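Long-range contact in Abbfa_003403 (PDB 4ZXH), which is a four-domain nonribosomal peptide synthetase that probably activates an amino acid, carries it on a phosphopantetheine arm, condenses it and releases the product: residues 969-983 with 990-1002. Residues are numbered along the deposited sequence; the frame is centred on the assembly and turned at random.
Sequences NDYVAPRDPIEIELC and LSVKRVGIHDDFF
The side chain of Ile997 reaches from the loop after helix 977-990 into the bend where residues 972-975 lead into that helix. Its backbone N donates to Val972 O (3.0 Å). A chi1 of 68° puts CG1 between backbone N and carbonyl carbon, which sends the CG1-CD1 arm toward Val972 and Arg975 and leaves CG2 for Pro974 and Cys983: CG2 lies 3.5 Å from Pro974 CA and also nears Cys983 SG, while CD1 touches Val972 CG1 at 3.5 Å and lies over one face of the Arg975 guanidinium, toward its rim. That guanidinium is held side-on by Glu979: NE reaches OE1 almost in plane and nearly straight (174°), and NH2 forms a salt bridge to OE2 at 2.7 Å. Arg975 N also donates to OE1, on its anti side, so the carboxylate ties the bend to the first helical turn, where Asp976, the N-cap, accepts from Glu979 N with OD1. Tyr971 CB points away from the loop, but with CG anti to the backbone N (chi1 170°) the ring comes to lie beside Gly996, CD1 3.8 Å from its CA, and against the aliphatic part of Arg994, whose NE pairs beyond with Glu1082. In this carrier-protein domain, the contact joins the lead-in of helix 977-990 to the loop before helix 1008-1022; helix 1037-1046 flanks it at Arg975 and His998, and helix 1081-1086 of the thioesterase domain meets Pro974 and Cys983.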
ATOM      1  N   ASN A 969      12.002  -4.895  16.922  1.00105.78           N
ATOM      2  CA  ASN A 969      11.643  -3.597  17.483  1.00103.14           C
ATOM      3  C   ASN A 969      11.765  -3.540  19.003  1.00 96.54           C
ATOM      4  O   ASN A 969      11.309  -4.415  19.744  1.00 91.22           O
ATOM      5  CB  ASN A 969      10.239  -3.171  17.049  1.00101.58           C
ATOM      6  CG  ASN A 969      10.215  -2.589  15.645  1.00103.02           C
ATOM      7  OD1 ASN A 969      11.096  -2.860  14.815  1.00108.70           O
ATOM      8  ND2 ASN A 969       9.224  -1.752  15.385  1.00 96.64           N
ATOM      9  N   ASP A 970      12.397  -2.460  19.429  1.00 95.21           N
ATOM     10  CA  ASP A 970      12.811  -2.258  20.797  1.00 97.50           C
ATOM     11  C   ASP A 970      11.616  -2.114  21.724  1.00 81.37           C
ATOM     12  O   ASP A 970      10.693  -1.338  21.441  1.00 82.05           O
ATOM     13  CB  ASP A 970      13.648  -0.992  20.864  1.00110.57           C
ATOM     14  CG  ASP A 970      14.369  -0.715  19.557  1.00117.64           C
ATOM     15  OD1 ASP A 970      15.273  -1.493  19.208  1.00120.30           O
ATOM     16  OD2 ASP A 970      14.011   0.252  18.848  1.00118.07           O
ATOM     17  N   TYR A 971      11.645  -2.825  22.841  1.00 62.57           N
ATOM     18  CA  TYR A 971      10.659  -2.569  23.872  1.00 47.16           C
ATOM     19  C   TYR A 971      10.781  -1.144  24.403  1.00 43.22           C
ATOM     20  O   TYR A 971      11.830  -0.732  24.887  1.00 38.82           O
ATOM     21  CB  TYR A 971      10.803  -3.549  25.027  1.00 24.52           C
ATOM     22  CG  TYR A 971       9.960  -3.149  26.217  1.00 35.29           C
ATOM     23  CD1 TYR A 971       8.587  -3.418  26.252  1.00 35.51           C
ATOM     24  CD2 TYR A 971      10.523  -2.495  27.303  1.00 30.20           C
ATOM     25  CE1 TYR A 971       7.815  -3.050  27.332  1.00 30.04           C
ATOM     26  CE2 TYR A 971       9.760  -2.137  28.389  1.00 22.42           C
ATOM     27  CZ  TYR A 971       8.410  -2.415  28.398  1.00 34.33           C
ATOM     28  OH  TYR A 971       7.638  -2.032  29.470  1.00 30.24           O
ATOM     29  N   VAL A 972       9.693  -0.400  24.326  1.00 39.30           N
ATOM     30  CA  VAL A 972       9.642   0.922  24.921  1.00 31.26           C
ATOM     31  C   VAL A 972       8.416   1.022  25.805  1.00 22.43           C
ATOM     32  O   VAL A 972       7.306   0.771  25.348  1.00 31.80           O
ATOM     33  CB  VAL A 972       9.616   2.004  23.856  1.00 31.18           C
ATOM     34  CG1 VAL A 972       9.268   3.364  24.467  1.00 22.17           C
ATOM     35  CG2 VAL A 972      10.946   2.026  23.135  1.00 22.59           C
ATOM     36  N   ALA A 973       8.630   1.360  27.074  1.00 29.23           N
ATOM     37  CA  ALA A 973       7.550   1.470  28.054  1.00 32.45           C
ATOM     38  C   ALA A 973       6.686   2.691  27.753  1.00 21.67           C
ATOM     39  O   ALA A 973       7.186   3.659  27.210  1.00 28.96           O
ATOM     40  CB  ALA A 973       8.121   1.545  29.453  1.00 20.76           C
ATOM     41  N   PRO A 974       5.384   2.641  28.090  1.00 28.59           N
ATOM     42  CA  PRO A 974       4.452   3.765  27.905  1.00 31.08           C
ATOM     43  C   PRO A 974       4.925   5.011  28.637  1.00 21.73           C
ATOM     44  O   PRO A 974       5.553   4.866  29.663  1.00 29.44           O
ATOM     45  CB  PRO A 974       3.146   3.236  28.498  1.00 28.77           C
ATOM     46  CG  PRO A 974       3.575   2.160  29.429  1.00 27.28           C
ATOM     47  CD  PRO A 974       4.718   1.502  28.733  1.00 26.75           C
ATOM     48  N   ARG A 975       4.643   6.206  28.130  1.00 32.45           N
ATOM     49  CA  ARG A 975       5.307   7.402  28.664  1.00 30.18           C
ATOM     50  C   ARG A 975       4.371   8.424  29.326  1.00 29.74           C
ATOM     51  O   ARG A 975       4.822   9.286  30.081  1.00 39.62           O
ATOM     52  CB  ARG A 975       6.116   8.073  27.540  1.00 33.53           C
ATOM     53  CG  ARG A 975       7.196   7.147  26.923  1.00 25.36           C
ATOM     54  CD  ARG A 975       7.655   7.588  25.527  1.00 22.22           C
ATOM     55  NE  ARG A 975       6.569   7.511  24.553  1.00 29.61           N
ATOM     56  CZ  ARG A 975       6.656   7.960  23.304  1.00 38.28           C
ATOM     57  NH1 ARG A 975       7.789   8.509  22.881  1.00 38.82           N
ATOM     58  NH2 ARG A 975       5.620   7.850  22.476  1.00 35.28           N
ATOM     59  N   ASP A 976       3.073   8.327  29.072  1.00 20.26           N
ATOM     60  CA  ASP A 976       2.134   9.249  29.695  1.00 25.36           C
ATOM     61  C   ASP A 976       0.843   8.492  30.037  1.00 27.68           C
ATOM     62  O   ASP A 976       0.750   7.293  29.754  1.00 24.22           O
ATOM     63  CB  ASP A 976       1.904  10.465  28.773  1.00 31.84           C
ATOM     64  CG  ASP A 976       1.203  10.113  27.470  1.00 33.79           C
ATOM     65  OD1 ASP A 976       0.930   8.922  27.226  1.00 27.31           O
ATOM     66  OD2 ASP A 976       0.930  11.045  26.676  1.00 45.36           O
ATOM     67  N   PRO A 977      -0.143   9.161  30.674  1.00 30.62           N
ATOM     68  CA  PRO A 977      -1.380   8.429  31.000  1.00 27.88           C
ATOM     69  C   PRO A 977      -2.107   7.754  29.806  1.00 30.95           C
ATOM     70  O   PRO A 977      -2.709   6.698  29.976  1.00 33.13           O
ATOM     71  CB  PRO A 977      -2.261   9.522  31.619  1.00 23.42           C
ATOM     72  CG  PRO A 977      -1.278  10.429  32.315  1.00 24.28           C
ATOM     73  CD  PRO A 977      -0.065  10.448  31.401  1.00 34.54           C
ATOM     74  N   ILE A 978      -2.073   8.354  28.625  1.00 25.85           N
ATOM     75  CA  ILE A 978      -2.741   7.750  27.484  1.00 23.93           C
ATOM     76  C   ILE A 978      -2.054   6.446  27.082  1.00 27.11           C
ATOM     77  O   ILE A 978      -2.703   5.428  26.845  1.00 30.50           O
ATOM     78  CB  ILE A 978      -2.768   8.707  26.281  1.00 31.50           C
ATOM     79  CG1 ILE A 978      -3.856   9.781  26.457  1.00 23.01           C
ATOM     80  CG2 ILE A 978      -2.954   7.936  24.990  1.00 19.06           C
ATOM     81  CD1 ILE A 978      -3.882  10.800  25.336  1.00 22.17           C
ATOM     82  N   GLU A 979      -0.735   6.451  27.021  1.00 23.05           N
ATOM     83  CA  GLU A 979      -0.064   5.225  26.624  1.00 20.88           C
ATOM     84  C   GLU A 979      -0.163   4.166  27.740  1.00 27.69           C
ATOM     85  O   GLU A 979      -0.228   2.973  27.444  1.00 29.67           O
ATOM     86  CB  GLU A 979       1.391   5.508  26.239  1.00 19.26           C
ATOM     87  CG  GLU A 979       1.522   6.468  25.057  1.00 22.00           C
ATOM     88  CD  GLU A 979       2.959   6.790  24.713  1.00 26.63           C
ATOM     89  OE1 GLU A 979       3.867   6.435  25.499  1.00 29.21           O
ATOM     90  OE2 GLU A 979       3.181   7.406  23.653  1.00 37.19           O
ATOM     91  N   ILE A 980      -0.213   4.586  29.008  1.00 24.51           N
ATOM     92  CA  ILE A 980      -0.427   3.629  30.100  1.00 28.35           C
ATOM     93  C   ILE A 980      -1.774   2.904  29.959  1.00 30.13           C
ATOM     94  O   ILE A 980      -1.832   1.678  30.063  1.00 33.70           O
ATOM     95  CB  ILE A 980      -0.334   4.310  31.481  1.00 19.84           C
ATOM     96  CG1 ILE A 980       1.115   4.740  31.727  1.00 20.93           C
ATOM     97  CG2 ILE A 980      -0.782   3.366  32.572  1.00 20.65           C
ATOM     98  CD1 ILE A 980       1.338   5.485  33.037  1.00 21.49           C
ATOM     99  N   GLU A 981      -2.842   3.649  29.669  1.00 24.70           N
ATOM    100  CA  GLU A 981      -4.162   3.052  29.496  1.00 32.68           C
ATOM    101  C   GLU A 981      -4.247   2.123  28.269  1.00 38.46           C
ATOM    102  O   GLU A 981      -4.887   1.076  28.320  1.00 37.69           O
ATOM    103  CB  GLU A 981      -5.230   4.139  29.388  1.00 37.81           C
ATOM    104  CG  GLU A 981      -6.631   3.590  29.179  1.00 51.86           C
ATOM    105  CD  GLU A 981      -7.482   3.579  30.444  1.00 65.65           C
ATOM    106  OE1 GLU A 981      -7.387   4.542  31.243  1.00 68.81           O
ATOM    107  OE2 GLU A 981      -8.244   2.598  30.634  1.00 71.96           O
ATOM    108  N   LEU A 982      -3.607   2.492  27.166  1.00 38.75           N
ATOM    109  CA  LEU A 982      -3.625   1.627  25.988  1.00 29.44           C
ATOM    110  C   LEU A 982      -2.797   0.361  26.211  1.00 30.66           C
ATOM    111  O   LEU A 982      -3.193  -0.718  25.783  1.00 36.50           O
ATOM    112  CB  LEU A 982      -3.118   2.372  24.753  1.00 25.50           C
ATOM    113  CG  LEU A 982      -3.981   3.564  24.322  1.00 30.12           C
ATOM    114  CD1 LEU A 982      -3.286   4.407  23.228  1.00 22.75           C
ATOM    115  CD2 LEU A 982      -5.361   3.071  23.877  1.00 29.31           C
ATOM    116  N   CYS A 983      -1.655   0.478  26.882  1.00 22.86           N
ATOM    117  CA  CYS A 983      -0.831  -0.700  27.115  1.00 24.35           C
ATOM    118  C   CYS A 983      -1.571  -1.693  27.974  1.00 27.68           C
ATOM    119  O   CYS A 983      -1.711  -2.854  27.595  1.00 38.35           O
ATOM    120  CB  CYS A 983       0.501  -0.346  27.772  1.00 26.77           C
ATOM    121  SG  CYS A 983       1.731   0.239  26.626  1.00 46.12           S
ATOM    122  N   LEU A 990      -5.363  -9.122  24.906  1.00 29.77           N
ATOM    123  CA  LEU A 990      -4.550 -10.047  24.109  1.00 25.01           C
ATOM    124  C   LEU A 990      -3.894 -11.158  24.925  1.00 27.99           C
ATOM    125  O   LEU A 990      -3.298 -12.061  24.351  1.00 30.46           O
ATOM    126  CB  LEU A 990      -3.425  -9.304  23.389  1.00 18.08           C
ATOM    127  CG  LEU A 990      -3.772  -8.223  22.384  1.00 21.81           C
ATOM    128  CD1 LEU A 990      -2.507  -7.478  22.021  1.00 24.35           C
ATOM    129  CD2 LEU A 990      -4.359  -8.864  21.169  1.00 18.68           C
ATOM    130  N   SER A 991      -3.968 -11.061  26.252  1.00 24.86           N
ATOM    131  CA  SER A 991      -3.235 -11.960  27.149  1.00 31.98           C
ATOM    132  C   SER A 991      -1.743 -12.006  26.834  1.00 37.53           C
ATOM    133  O   SER A 991      -1.149 -13.074  26.703  1.00 47.92           O
ATOM    134  CB  SER A 991      -3.811 -13.366  27.098  1.00 28.95           C
ATOM    135  OG  SER A 991      -5.215 -13.309  27.218  1.00 45.82           O
ATOM    136  N   VAL A 992      -1.152 -10.829  26.701  1.00 35.55           N
ATOM    137  CA  VAL A 992       0.277 -10.691  26.508  1.00 38.71           C
ATOM    138  C   VAL A 992       0.794  -9.994  27.755  1.00 38.76           C
ATOM    139  O   VAL A 992       0.234  -8.978  28.137  1.00 39.59           O
ATOM    140  CB  VAL A 992       0.600  -9.883  25.244  1.00 26.28           C
ATOM    141  CG1 VAL A 992       2.091  -9.791  25.018  1.00 23.54           C
ATOM    142  CG2 VAL A 992      -0.068 -10.524  24.062  1.00 25.42           C
ATOM    143  N   LYS A 993       1.832 -10.544  28.391  1.00 36.01           N
ATOM    144  CA  LYS A 993       2.244 -10.067  29.709  1.00 36.16           C
ATOM    145  C   LYS A 993       2.690  -8.626  29.660  1.00 36.70           C
ATOM    146  O   LYS A 993       2.217  -7.835  30.462  1.00 47.62           O
ATOM    147  CB  LYS A 993       3.361 -10.927  30.304  1.00 46.27           C
ATOM    148  CG  LYS A 993       2.953 -12.373  30.618  1.00 58.55           C
ATOM    149  CD  LYS A 993       1.820 -12.430  31.630  1.00 63.46           C
ATOM    150  CE  LYS A 993       2.276 -12.004  33.017  1.00 67.18           C
ATOM    151  NZ  LYS A 993       1.136 -11.977  33.961  1.00 62.12           N
ATOM    152  N   ARG A 994       3.571  -8.278  28.721  1.00 37.94           N
ATOM    153  CA  ARG A 994       4.184  -6.939  28.704  1.00 28.66           C
ATOM    154  C   ARG A 994       4.260  -6.328  27.307  1.00 31.39           C
ATOM    155  O   ARG A 994       4.928  -6.849  26.421  1.00 42.52           O
ATOM    156  CB  ARG A 994       5.574  -7.004  29.311  1.00 23.74           C
ATOM    157  CG  ARG A 994       6.267  -5.664  29.456  1.00 41.60           C
ATOM    158  CD  ARG A 994       7.744  -5.848  29.722  1.00 25.51           C
ATOM    159  NE  ARG A 994       8.038  -6.352  31.052  1.00 27.12           N
ATOM    160  CZ  ARG A 994       8.939  -7.299  31.309  1.00 37.90           C
ATOM    161  NH1 ARG A 994       9.581  -7.861  30.306  1.00 38.22           N
ATOM    162  NH2 ARG A 994       9.188  -7.697  32.555  1.00 31.03           N
ATOM    163  N   VAL A 995       3.562  -5.218  27.113  1.00 33.69           N
ATOM    164  CA  VAL A 995       3.382  -4.646  25.785  1.00 24.76           C
ATOM    165  C   VAL A 995       4.080  -3.308  25.669  1.00 29.79           C
ATOM    166  O   VAL A 995       3.876  -2.414  26.487  1.00 36.50           O
ATOM    167  CB  VAL A 995       1.885  -4.467  25.441  1.00 20.15           C
ATOM    168  CG1 VAL A 995       1.694  -3.532  24.270  1.00 16.84           C
ATOM    169  CG2 VAL A 995       1.234  -5.820  25.147  1.00 30.89           C
ATOM    170  N   GLY A 996       4.913  -3.182  24.646  1.00 25.76           N
ATOM    171  CA  GLY A 996       5.627  -1.951  24.409  1.00 27.28           C
ATOM    172  C   GLY A 996       4.856  -1.105  23.430  1.00 26.26           C
ATOM    173  O   GLY A 996       4.072  -1.625  22.653  1.00 29.79           O
ATOM    174  N   ILE A 997       5.106   0.197  23.437  1.00 26.59           N
ATOM    175  CA  ILE A 997       4.319   1.111  22.627  1.00 23.51           C
ATOM    176  C   ILE A 997       4.529   0.947  21.113  1.00 28.08           C
ATOM    177  O   ILE A 997       3.824   1.573  20.331  1.00 44.87           O
ATOM    178  CB  ILE A 997       4.602   2.566  23.027  1.00 21.52           C
ATOM    179  CG1 ILE A 997       6.027   2.968  22.649  1.00 22.90           C
ATOM    180  CG2 ILE A 997       4.349   2.767  24.528  1.00 19.16           C
ATOM    181  CD1 ILE A 997       6.332   4.412  22.952  1.00 23.26           C
ATOM    182  N   HIS A 998       5.460   0.092  20.697  1.00 28.27           N
ATOM    183  CA  HIS A 998       5.662  -0.178  19.267  1.00 31.79           C
ATOM    184  C   HIS A 998       5.209  -1.577  18.846  1.00 30.88           C
ATOM    185  O   HIS A 998       5.397  -1.975  17.707  1.00 30.28           O
ATOM    186  CB  HIS A 998       7.128   0.029  18.893  1.00 22.53           C
ATOM    187  CG  HIS A 998       7.566   1.450  19.040  1.00 29.53           C
ATOM    188  ND1 HIS A 998       8.749   1.814  19.648  1.00 26.27           N
ATOM    189  CD2 HIS A 998       6.946   2.604  18.699  1.00 25.75           C
ATOM    190  CE1 HIS A 998       8.849   3.131  19.658  1.00 27.77           C
ATOM    191  NE2 HIS A 998       7.769   3.634  19.084  1.00 28.08           N
ATOM    192  N   ASP A 999       4.607  -2.316  19.769  1.00 31.24           N
ATOM    193  CA  ASP A 999       4.071  -3.631  19.451  1.00 30.05           C
ATOM    194  C   ASP A 999       2.759  -3.471  18.735  1.00 28.97           C
ATOM    195  O   ASP A 999       1.895  -2.712  19.170  1.00 38.26           O
ATOM    196  CB  ASP A 999       3.889  -4.483  20.714  1.00 32.20           C
ATOM    197  CG  ASP A 999       5.218  -4.901  21.328  1.00 36.96           C
ATOM    198  OD1 ASP A 999       6.248  -4.824  20.618  1.00 36.94           O
ATOM    199  OD2 ASP A 999       5.235  -5.304  22.509  1.00 40.81           O
ATOM    200  N   ASP A1000       2.617  -4.198  17.635  1.00 30.35           N
ATOM    201  CA  ASP A1000       1.430  -4.115  16.803  1.00 26.51           C
ATOM    202  C   ASP A1000       0.337  -5.066  17.316  1.00 27.84           C
ATOM    203  O   ASP A1000       0.576  -6.244  17.620  1.00 25.61           O
ATOM    204  CB  ASP A1000       1.797  -4.409  15.350  1.00 20.04           C
ATOM    205  CG  ASP A1000       0.621  -4.272  14.405  1.00 41.40           C
ATOM    206  OD1 ASP A1000      -0.327  -5.093  14.488  1.00 36.64           O
ATOM    207  OD2 ASP A1000       0.660  -3.344  13.567  1.00 39.84           O
ATOM    208  N   PHE A1001      -0.870  -4.533  17.403  1.00 25.03           N
ATOM    209  CA  PHE A1001      -1.984  -5.252  17.981  1.00 23.53           C
ATOM    210  C   PHE A1001      -2.209  -6.585  17.290  1.00 32.80           C
ATOM    211  O   PHE A1001      -2.420  -7.595  17.947  1.00 34.65           O
ATOM    212  CB  PHE A1001      -3.230  -4.381  17.906  1.00 17.97           C
ATOM    213  CG  PHE A1001      -4.466  -5.041  18.390  1.00 23.62           C
ATOM    214  CD1 PHE A1001      -4.740  -5.123  19.754  1.00 29.42           C
ATOM    215  CD2 PHE A1001      -5.388  -5.549  17.481  1.00 28.26           C
ATOM    216  CE1 PHE A1001      -5.906  -5.732  20.217  1.00 17.82           C
ATOM    217  CE2 PHE A1001      -6.565  -6.155  17.927  1.00 30.36           C
ATOM    218  CZ  PHE A1001      -6.820  -6.245  19.293  1.00 26.77           C
ATOM    219  N   PHE A1002      -2.136  -6.595  15.964  1.00 33.41           N
ATOM    220  CA  PHE A1002      -2.475  -7.793  15.215  1.00 29.16           C
ATOM    221  C   PHE A1002      -1.283  -8.756  15.135  1.00 33.81           C
ATOM    222  O   PHE A1002      -1.464  -9.971  15.114  1.00 43.19           O
ATOM    223  CB  PHE A1002      -2.988  -7.415  13.816  1.00 29.43           C
ATOM    224  CG  PHE A1002      -4.273  -6.633  13.841  1.00 31.03           C
ATOM    225  CD1 PHE A1002      -5.506  -7.291  13.887  1.00 34.05           C
ATOM    226  CD2 PHE A1002      -4.259  -5.245  13.841  1.00 31.63           C
ATOM    227  CE1 PHE A1002      -6.706  -6.572  13.934  1.00 23.81           C
ATOM    228  CE2 PHE A1002      -5.454  -4.515  13.884  1.00 33.19           C
ATOM    229  CZ  PHE A1002      -6.679  -5.179  13.938  1.00 24.50           C
TER